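Local coordinates for putative uncharacterized protein TTHA0988 (Thermus thermophilus, PDB 3OEP), which is of unknown function, a homologue of the KipI and KipA proteins built on cyclophilin-like folds and probably not an allophanate hydrolase despite an earlier annotation as one, at residues A[82-87]-A[197-202]; A[410-415]-A[486-491]; A[289-294]-A[334-339]; A[245-250]-A[350-355]. All blocks are in the same frame, centred on the assembly; numbering follows the deposited sequence.

Interaction 1 of 4, residues A[82-87]-A[197-202]; sequences VRYDGE and FLEAEG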
# COMPACT_ATOMS: atom_id res chain seq x y z
N VAL A 82 18.84 20.55 -8.83
CA VAL A 82 17.52 21.14 -8.56
C VAL A 82 17.36 22.49 -9.25
O VAL A 82 18.26 23.33 -9.19
CB VAL A 82 17.32 21.37 -7.04
CG1 VAL A 82 15.92 21.94 -6.75
CG2 VAL A 82 17.55 20.09 -6.29
N ARG A 83 16.21 22.69 -9.88
CA ARG A 83 15.82 23.99 -10.40
C ARG A 83 14.93 24.63 -9.34
O ARG A 83 13.87 24.08 -9.01
CB ARG A 83 15.06 23.85 -11.72
CG ARG A 83 14.83 25.17 -12.44
CD ARG A 83 13.67 25.11 -13.42
NE ARG A 83 13.75 23.97 -14.33
CZ ARG A 83 12.84 22.99 -14.45
NH1 ARG A 83 11.73 22.97 -13.71
NH2 ARG A 83 13.05 22.02 -15.32
N TYR A 84 15.34 25.78 -8.79
CA TYR A 84 14.61 26.41 -7.69
C TYR A 84 13.53 27.33 -8.25
O TYR A 84 13.66 28.56 -8.21
CB TYR A 84 15.56 27.13 -6.73
CG TYR A 84 16.32 26.17 -5.85
CD1 TYR A 84 15.71 25.58 -4.74
CD2 TYR A 84 17.63 25.82 -6.14
CE1 TYR A 84 16.40 24.68 -3.94
CE2 TYR A 84 18.33 24.92 -5.33
CZ TYR A 84 17.71 24.36 -4.23
OH TYR A 84 18.38 23.47 -3.44
N ASP A 85 12.48 26.70 -8.76
CA ASP A 85 11.35 27.37 -9.40
C ASP A 85 10.05 27.07 -8.66
O ASP A 85 8.95 27.20 -9.22
CB ASP A 85 11.24 26.91 -10.86
CG ASP A 85 10.87 25.42 -11.00
OD1 ASP A 85 10.90 24.67 -10.00
OD2 ASP A 85 10.54 24.99 -12.14
N GLY A 86 10.17 26.66 -7.39
CA GLY A 86 9.03 26.21 -6.62
C GLY A 86 7.98 27.29 -6.43
O GLY A 86 8.31 28.46 -6.23
N GLU A 87 6.72 26.87 -6.49
CA GLU A 87 5.58 27.79 -6.40
C GLU A 87 5.54 28.54 -5.06
O GLU A 87 5.01 29.64 -5.00
CB GLU A 87 4.27 27.02 -6.61
CG GLU A 87 3.01 27.88 -6.74
CD GLU A 87 1.76 27.06 -7.00
OE1 GLU A 87 1.82 26.09 -7.79
OE2 GLU A 87 0.70 27.37 -6.40
N PHE A 197 21.92 18.68 -2.42
CA PHE A 197 21.22 19.38 -3.47
C PHE A 197 22.15 20.40 -4.11
O PHE A 197 23.00 20.99 -3.43
CB PHE A 197 19.99 20.11 -2.92
CG PHE A 197 18.89 19.19 -2.46
CD1 PHE A 197 17.97 18.69 -3.36
CD2 PHE A 197 18.77 18.85 -1.13
CE1 PHE A 197 16.94 17.86 -2.93
CE2 PHE A 197 17.74 18.01 -0.70
CZ PHE A 197 16.83 17.52 -1.61
N LEU A 198 21.99 20.61 -5.41
CA LEU A 198 22.80 21.56 -6.14
C LEU A 198 21.96 22.28 -7.18
O LEU A 198 21.31 21.63 -7.99
CB LEU A 198 23.95 20.83 -6.82
CG LEU A 198 24.92 21.69 -7.62
CD1 LEU A 198 25.66 22.65 -6.71
CD2 LEU A 198 25.89 20.78 -8.36
N GLU A 199 21.98 23.61 -7.17
CA GLU A 199 21.21 24.37 -8.14
C GLU A 199 21.73 24.07 -9.54
O GLU A 199 22.95 24.06 -9.77
CB GLU A 199 21.26 25.88 -7.86
CG GLU A 199 20.36 26.69 -8.80
CD GLU A 199 20.26 28.16 -8.43
OE1 GLU A 199 21.21 28.70 -7.84
OE2 GLU A 199 19.21 28.77 -8.73
N ALA A 200 20.81 23.83 -10.47
CA ALA A 200 21.16 23.47 -11.83
C ALA A 200 20.05 23.84 -12.80
O ALA A 200 18.89 24.01 -12.40
CB ALA A 200 21.45 21.97 -11.92
N GLU A 201 20.42 23.92 -14.07
CA GLU A 201 19.46 24.09 -15.16
C GLU A 201 19.26 22.76 -15.85
O GLU A 201 20.14 21.89 -15.85
CB GLU A 201 19.99 25.12 -16.16
CG GLU A 201 20.04 26.53 -15.59
CD GLU A 201 20.48 27.57 -16.61
OE1 GLU A 201 20.93 27.19 -17.71
OE2 GLU A 201 20.39 28.77 -16.29
N GLY A 202 18.08 22.58 -16.42
CA GLY A 202 17.77 21.36 -17.15
C GLY A 202 16.29 21.15 -17.25
O GLY A 202 15.51 21.84 -16.59
O HOH W 1 16.14 25.07 -16.13
O HOH W 2 17.23 27.52 -10.01
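V82 drives one methyl into the rim of the F197 ring: CG2 lies 3.3 Å from F197 CD1, near the ring plane, a tight apolar contact. That branch is placed beside the backbone N, while CG1, anti to the backbone N (chi1 -178°), packs over the centre of one face of the Y84 ring. The same phenol ring has the side chain of E199 at its edge, Y84 CD2 to E199 CG 3.9 Å, with the carboxylate plane turned nearly perpendicular to the ring. Beneath these side chains V82 and E199 form a parallel bridge. The backbone N of V82 donates to L198 O, and the N of A200 donates to V82 O over 2.9 Å; both donors stand above the carbonyl plane. The bridge joins strands 77-83 and 194-199, the first and last strands in the order across a seven-stranded mixed sheet, in a region of the cyclophilin-like clan. Beyond the bridge, R83 bends at chi3 (-50°) so that its guanidinium is used edge-on at two corners. NH2 of R83 donates to G202 O at 2.8 Å, nearly straight and in the carbonyl plane, while NH1 makes a salt bridge to D85 OD2. Water 1 links R83 NE with G202 N. Another water spans Y84 N and E199 OE2, an oxygen also held by K104, and Y84 OH bonds to H107.

Interaction 2 of 4, residues A[410-415]-A[486-491]; sequences SGPFRV and GVEIHF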
# COMPACT_ATOMS: atom_id res chain seq x y z
N SER A 410 -17.36 2.98 22.31
CA SER A 410 -18.47 3.64 23.03
C SER A 410 -19.83 3.57 22.34
O SER A 410 -20.87 3.70 23.00
CB SER A 410 -18.12 5.10 23.33
OG SER A 410 -18.15 5.91 22.17
N GLY A 411 -19.83 3.39 21.03
CA GLY A 411 -21.05 3.33 20.25
C GLY A 411 -20.73 2.96 18.81
O GLY A 411 -19.56 2.85 18.45
N PRO A 412 -21.77 2.79 17.98
CA PRO A 412 -21.54 2.37 16.60
C PRO A 412 -20.89 3.43 15.72
O PRO A 412 -21.15 4.64 15.86
CB PRO A 412 -22.95 2.04 16.09
CG PRO A 412 -23.86 2.84 16.95
CD PRO A 412 -23.20 2.91 18.29
N PHE A 413 -20.04 2.97 14.81
CA PHE A 413 -19.53 3.77 13.72
C PHE A 413 -20.21 3.31 12.44
O PHE A 413 -20.88 2.28 12.41
CB PHE A 413 -18.01 3.62 13.61
CG PHE A 413 -17.26 4.31 14.71
CD1 PHE A 413 -17.20 3.77 15.99
CD2 PHE A 413 -16.63 5.52 14.48
CE1 PHE A 413 -16.51 4.42 17.01
CE2 PHE A 413 -15.95 6.18 15.49
CZ PHE A 413 -15.89 5.63 16.76
N ARG A 414 -20.05 4.11 11.39
CA ARG A 414 -20.65 3.83 10.10
C ARG A 414 -19.59 4.08 9.03
O ARG A 414 -18.85 5.05 9.11
CB ARG A 414 -21.85 4.76 9.89
CG ARG A 414 -22.74 4.41 8.72
CD ARG A 414 -24.02 5.25 8.74
NE ARG A 414 -23.76 6.66 8.43
CZ ARG A 414 -23.75 7.67 9.30
NH1 ARG A 414 -23.50 8.90 8.87
NH2 ARG A 414 -23.98 7.47 10.60
N VAL A 415 -19.51 3.20 8.03
CA VAL A 415 -18.53 3.35 6.96
C VAL A 415 -18.94 4.52 6.06
O VAL A 415 -20.06 4.56 5.57
CB VAL A 415 -18.41 2.08 6.10
CG1 VAL A 415 -17.49 2.31 4.90
CG2 VAL A 415 -17.91 0.91 6.94
N GLY A 486 -22.17 2.90 4.66
CA GLY A 486 -23.41 2.63 5.39
C GLY A 486 -23.36 1.43 6.31
O GLY A 486 -24.23 1.28 7.18
N VAL A 487 -22.37 0.56 6.13
CA VAL A 487 -22.21 -0.59 7.02
C VAL A 487 -21.91 -0.11 8.44
O VAL A 487 -21.06 0.76 8.65
CB VAL A 487 -21.11 -1.56 6.53
CG1 VAL A 487 -20.86 -2.67 7.58
CG2 VAL A 487 -21.52 -2.18 5.18
N GLU A 488 -22.63 -0.68 9.40
CA GLU A 488 -22.44 -0.34 10.80
C GLU A 488 -21.28 -1.14 11.37
O GLU A 488 -21.16 -2.35 11.11
CB GLU A 488 -23.73 -0.59 11.59
CG GLU A 488 -24.87 0.35 11.20
CD GLU A 488 -24.78 1.72 11.86
OE1 GLU A 488 -24.61 1.79 13.09
OE2 GLU A 488 -24.90 2.75 11.14
N ILE A 489 -20.44 -0.46 12.15
CA ILE A 489 -19.25 -1.05 12.75
C ILE A 489 -19.33 -0.95 14.27
O ILE A 489 -19.60 0.12 14.81
CB ILE A 489 -17.96 -0.32 12.29
CG1 ILE A 489 -17.88 -0.26 10.76
CG2 ILE A 489 -16.72 -1.00 12.86
CD1 ILE A 489 -17.86 -1.62 10.09
N HIS A 490 -19.11 -2.08 14.95
CA HIS A 490 -19.08 -2.14 16.40
C HIS A 490 -17.70 -2.64 16.81
O HIS A 490 -17.33 -3.78 16.48
CB HIS A 490 -20.15 -3.10 16.91
CG HIS A 490 -21.54 -2.77 16.44
ND1 HIS A 490 -22.37 -1.91 17.12
CD2 HIS A 490 -22.23 -3.19 15.35
CE1 HIS A 490 -23.52 -1.81 16.47
NE2 HIS A 490 -23.46 -2.57 15.40
N PHE A 491 -16.93 -1.80 17.49
CA PHE A 491 -15.61 -2.18 17.98
C PHE A 491 -15.75 -2.79 19.36
O PHE A 491 -16.51 -2.28 20.20
CB PHE A 491 -14.68 -0.98 18.05
CG PHE A 491 -14.26 -0.44 16.71
CD1 PHE A 491 -13.45 -1.20 15.87
CD2 PHE A 491 -14.63 0.83 16.30
CE1 PHE A 491 -13.04 -0.70 14.65
CE2 PHE A 491 -14.23 1.34 15.07
CZ PHE A 491 -13.42 0.58 14.25
O HOH W 3 -17.95 0.65 18.63
O HOH W 4 -24.69 5.30 12.22
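The F413 ring receives the edge of F491 over one face, an offset edge-to-face pair with centroids 5.6 Å apart and planes at 67°. F491 CD2 comes within 3.9 Å of F413 CD1, and one face of the F491 ring is in turn covered by I489 CG2, offset toward the rim. Both phenylalanines hold CG anti to the carbonyl carbon, and their side chains cross at about a right angle. On the same side of the sheet the CB atoms of F413 and I489 lie side by side, and V415 CG2 reaches I489 CG1 at 4.0 Å.

The other side carries the polar side chains. E488, bent at chi2, turns OE1 against P412 CB at 3.4 Å and OE2 against the aliphatic part of R414. Its carboxylate is within 19° of parallel to the R414 guanidinium, but the charged atoms do not meet; the link between them is water 4, which accepts from R414 NH2 and donates to E488 OE2. NH1 of R414 bonds to a glycerol, probably from the crystallisation liquor.

Between the two layers the backbone is antiparallel. F413 and I489 form a hydrogen-bonded pair, with I489 N to F413 O at 2.8 Å. V415 N donates to V487 O, and G486 N donates to V415 O, on a lone pair in the carbonyl plane. Strand 422-426 flanks 413-418 and strand 390-396 flanks 488-492 in this second cyclophilin-like sheet, while L408 of helix 402-408 packs on both F413 and F491.

Interaction 3 of 4, residues A[289-294]-A[334-339]; sequences LVAAFA and LAVAGG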
# COMPACT_ATOMS: atom_id res chain seq x y z
N LEU A 289 -12.18 -23.38 -20.03
CA LEU A 289 -11.54 -23.16 -18.74
C LEU A 289 -12.34 -23.79 -17.62
O LEU A 289 -13.55 -23.97 -17.74
CB LEU A 289 -11.46 -21.65 -18.44
CG LEU A 289 -10.61 -20.80 -19.38
CD1 LEU A 289 -10.88 -19.32 -19.13
CD2 LEU A 289 -9.13 -21.12 -19.20
N VAL A 290 -11.65 -24.12 -16.54
CA VAL A 290 -12.32 -24.36 -15.27
C VAL A 290 -11.94 -23.19 -14.38
O VAL A 290 -10.75 -22.88 -14.19
CB VAL A 290 -11.95 -25.70 -14.66
CG1 VAL A 290 -12.54 -25.83 -13.25
CG2 VAL A 290 -12.47 -26.82 -15.54
N ALA A 291 -12.96 -22.49 -13.90
CA ALA A 291 -12.78 -21.29 -13.10
C ALA A 291 -13.58 -21.42 -11.81
O ALA A 291 -14.45 -22.28 -11.70
CB ALA A 291 -13.23 -20.06 -13.91
N ALA A 292 -13.27 -20.57 -10.84
CA ALA A 292 -14.03 -20.55 -9.60
C ALA A 292 -14.26 -19.12 -9.16
O ALA A 292 -13.38 -18.27 -9.30
CB ALA A 292 -13.31 -21.32 -8.50
N PHE A 293 -15.46 -18.88 -8.62
CA PHE A 293 -15.88 -17.59 -8.14
C PHE A 293 -16.06 -17.69 -6.63
O PHE A 293 -16.66 -18.63 -6.12
CB PHE A 293 -17.19 -17.20 -8.83
CG PHE A 293 -17.85 -15.99 -8.23
CD1 PHE A 293 -19.18 -16.03 -7.85
CD2 PHE A 293 -17.13 -14.82 -8.03
CE1 PHE A 293 -19.79 -14.92 -7.29
CE2 PHE A 293 -17.74 -13.70 -7.47
CZ PHE A 293 -19.07 -13.76 -7.10
N ALA A 294 -15.47 -16.74 -5.90
CA ALA A 294 -15.59 -16.68 -4.45
C ALA A 294 -15.64 -15.23 -4.00
O ALA A 294 -15.39 -14.32 -4.80
CB ALA A 294 -14.44 -17.43 -3.77
N LEU A 334 -12.10 -14.21 -9.00
CA LEU A 334 -12.21 -15.22 -10.04
C LEU A 334 -10.85 -15.86 -10.23
O LEU A 334 -9.89 -15.17 -10.59
CB LEU A 334 -12.69 -14.59 -11.34
CG LEU A 334 -12.94 -15.56 -12.50
CD1 LEU A 334 -14.16 -16.42 -12.22
CD2 LEU A 334 -13.11 -14.77 -13.80
N ALA A 335 -10.77 -17.16 -9.97
CA ALA A 335 -9.56 -17.95 -10.19
C ALA A 335 -9.75 -18.84 -11.40
O ALA A 335 -10.88 -19.20 -11.75
CB ALA A 335 -9.25 -18.78 -8.96
N VAL A 336 -8.65 -19.18 -12.06
CA VAL A 336 -8.67 -20.14 -13.16
C VAL A 336 -7.65 -21.23 -12.90
O VAL A 336 -6.57 -20.97 -12.37
CB VAL A 336 -8.40 -19.46 -14.53
CG1 VAL A 336 -9.50 -18.43 -14.83
CG2 VAL A 336 -7.03 -18.82 -14.55
N ALA A 337 -8.01 -22.46 -13.27
CA ALA A 337 -7.13 -23.60 -13.07
C ALA A 337 -5.80 -23.34 -13.77
O ALA A 337 -5.77 -23.07 -14.98
CB ALA A 337 -7.78 -24.86 -13.62
N GLY A 338 -4.72 -23.41 -13.00
CA GLY A 338 -3.38 -23.10 -13.50
C GLY A 338 -2.87 -21.72 -13.10
O GLY A 338 -1.66 -21.49 -13.11
N GLY A 339 -3.78 -20.82 -12.74
CA GLY A 339 -3.42 -19.45 -12.37
C GLY A 339 -3.13 -18.58 -13.58
O GLY A 339 -2.99 -19.08 -14.70
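A291 and V336 stand abreast on one side of the sheet, their CA atoms 4.3 Å apart in a non-hydrogen-bonded antiparallel pair, so that A291 CB comes to 4.2 Å from V336 CG1. V336 sets CG1 beside the backbone N (chi1 -62°), which turns this branch to the alanine methyl. L334, with CG anti to the backbone N, approaches the same methyl at about a right angle to the V336 branch, its CD1 4.1 Å from A291 CB and also against A292 O. A292 and A335 point to the other side of the sheet, where their small size is consistent with the close approach of helix 255-264: L264 touches A292, and A261 and N262 touch A335. Strands 331-336 and 289-295 are neighbours in a five-stranded antiparallel sheet, flanked by 273-277 and 311-315. A292 and A335 make the hydrogen-bonded pair, each N donating to the other's O at 2.9 Å. A third bond runs from A337 N to V290 O, nearly along the C=O axis, and V290 CB and A337 CB touch beside it. Past V336 the chain leaves the strand in a type II beta turn closed by G339 N to V336 O at 2.8 Å. G338, at phi 102°, takes the third position of the turn, and N267 binds both V336 O and G338 N through its side-chain amide.

Interaction 4 of 4, residues A[245-250]-A[350-355]; sequences LGLARS and SPDLRG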
# COMPACT_ATOMS: atom_id res chain seq x y z
N LEU A 245 10.92 0.59 1.10
CA LEU A 245 10.97 1.36 -0.14
C LEU A 245 9.67 2.10 -0.42
O LEU A 245 9.57 2.81 -1.41
CB LEU A 245 11.26 0.44 -1.32
CG LEU A 245 12.55 -0.38 -1.23
CD1 LEU A 245 12.55 -1.44 -2.33
CD2 LEU A 245 13.76 0.53 -1.32
N GLY A 246 8.66 1.91 0.44
CA GLY A 246 7.34 2.49 0.22
C GLY A 246 6.37 1.61 -0.54
O GLY A 246 5.31 2.08 -0.94
N LEU A 247 6.72 0.34 -0.74
CA LEU A 247 5.88 -0.57 -1.51
C LEU A 247 4.86 -1.24 -0.60
O LEU A 247 5.23 -1.88 0.39
CB LEU A 247 6.74 -1.61 -2.22
CG LEU A 247 7.68 -1.03 -3.28
CD1 LEU A 247 8.70 -2.08 -3.71
CD2 LEU A 247 6.90 -0.49 -4.47
N ALA A 248 3.59 -1.09 -0.94
CA ALA A 248 2.49 -1.64 -0.13
C ALA A 248 2.46 -3.16 -0.20
O ALA A 248 2.99 -3.76 -1.14
CB ALA A 248 1.15 -1.06 -0.61
N ARG A 249 1.82 -3.78 0.79
CA ARG A 249 1.61 -5.22 0.80
C ARG A 249 0.80 -5.65 -0.42
O ARG A 249 1.12 -6.64 -1.07
CB ARG A 249 0.86 -5.61 2.08
CG ARG A 249 0.47 -7.08 2.18
CD ARG A 249 1.66 -8.01 2.03
NE ARG A 249 2.83 -7.49 2.71
CZ ARG A 249 3.00 -7.42 4.02
NH1 ARG A 249 2.05 -7.85 4.86
NH2 ARG A 249 4.12 -6.90 4.52
N SER A 250 -0.26 -4.89 -0.71
CA SER A 250 -1.17 -5.22 -1.79
C SER A 250 -1.72 -6.64 -1.59
O SER A 250 -1.95 -7.05 -0.45
CB SER A 250 -0.48 -5.03 -3.15
OG SER A 250 -1.38 -5.19 -4.24
N SER A 350 1.51 -8.65 -7.71
CA SER A 350 0.43 -7.77 -7.25
C SER A 350 0.72 -6.32 -7.62
O SER A 350 1.87 -5.87 -7.61
CB SER A 350 0.21 -7.87 -5.73
OG SER A 350 -0.42 -9.09 -5.38
N PRO A 351 -0.34 -5.56 -7.94
CA PRO A 351 -0.14 -4.17 -8.32
C PRO A 351 0.17 -3.27 -7.13
O PRO A 351 -0.27 -3.53 -6.01
CB PRO A 351 -1.48 -3.78 -8.93
CG PRO A 351 -2.46 -4.68 -8.30
CD PRO A 351 -1.75 -5.97 -8.07
N ASP A 352 0.96 -2.23 -7.37
CA ASP A 352 1.10 -1.14 -6.41
C ASP A 352 0.69 0.10 -7.18
O ASP A 352 1.53 0.73 -7.82
CB ASP A 352 2.52 -1.01 -5.89
CG ASP A 352 2.62 -0.05 -4.71
OD1 ASP A 352 1.95 1.00 -4.72
OD2 ASP A 352 3.35 -0.37 -3.75
N LEU A 353 -0.59 0.43 -7.13
CA LEU A 353 -1.13 1.48 -7.97
C LEU A 353 -0.54 2.85 -7.61
O LEU A 353 -0.31 3.68 -8.49
CB LEU A 353 -2.67 1.51 -7.92
CG LEU A 353 -3.40 0.24 -8.34
CD1 LEU A 353 -4.91 0.47 -8.29
CD2 LEU A 353 -2.97 -0.21 -9.73
N ARG A 354 -0.28 3.07 -6.32
CA ARG A 354 0.42 4.27 -5.87
C ARG A 354 1.78 4.41 -6.57
O ARG A 354 2.16 5.51 -6.99
CB ARG A 354 0.60 4.24 -4.34
CG ARG A 354 1.17 5.52 -3.76
CD ARG A 354 1.28 5.48 -2.24
NE ARG A 354 -0.04 5.40 -1.59
CZ ARG A 354 -0.57 4.31 -1.03
NH1 ARG A 354 -1.79 4.40 -0.49
NH2 ARG A 354 0.07 3.15 -0.99
N GLY A 355 2.50 3.30 -6.71
CA GLY A 355 3.81 3.28 -7.36
C GLY A 355 3.79 3.07 -8.87
O GLY A 355 4.85 2.91 -9.48
O HOH W 5 2.60 2.24 -2.16
O HOH W 6 3.78 -3.03 -3.54
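D352 sets CG anti to its backbone N (chi1 -169°), carrying the carboxylate across to the 245-250 backbone, and S250 likewise holds OG anti to its N (chi1 -173°), aimed at P351. OD2 of D352 accepts from A248 N at 2.9 Å, the donor lying above the carboxylate plane. D352 OD2 also rests 3.6 Å from L247 CD2, with the two side chains crossing at about a right angle. Further along, S250 OG donates to P351 O at 2.7 Å, in the carbonyl plane; S250 OG also lies 3.5 Å from S350 CB. S350 OG itself turns to D236.

Two waters knit the buried carboxylate in further: water 6 donates to A248 O and to D352 OD2, and water 5 lies within hydrogen-bonding distance of G246 O and D352 OD1 and accepts from R354 NH2. This water lies in the R354 guanidinium plane; NH1 of that arginine bonds to D459 O. A carboxylate so fully served by donors is probably ionised. D352 OD1 also accepts from G355 N at 3.1 Å, three residues on, so one aspartate both joins two irregular loops near the centre of the molecule and closes an Asx motif.

How the interactions relate
Interactions 1 and 2 involve the last strand of equivalent seven-stranded sheets but pair it with different neighbours: parallel to the first strand in interaction 1, antiparallel to the sixth in interaction 2. Both are partly buried. Interaction 1 has an apolar contact next to charged groups and waters, whereas interaction 2 keeps apolar packing on one side and charged groups on the other. Interaction 3, in a five-stranded sheet, is buried and relies on backbone bonds and small apolar side chains. Interaction 4 is buried too, yet has no strands and is carried by a carboxylate, a hydroxyl and waters. It lies centrally, about 25 to 29 Å from the others, centre to centre; no two of the four touch.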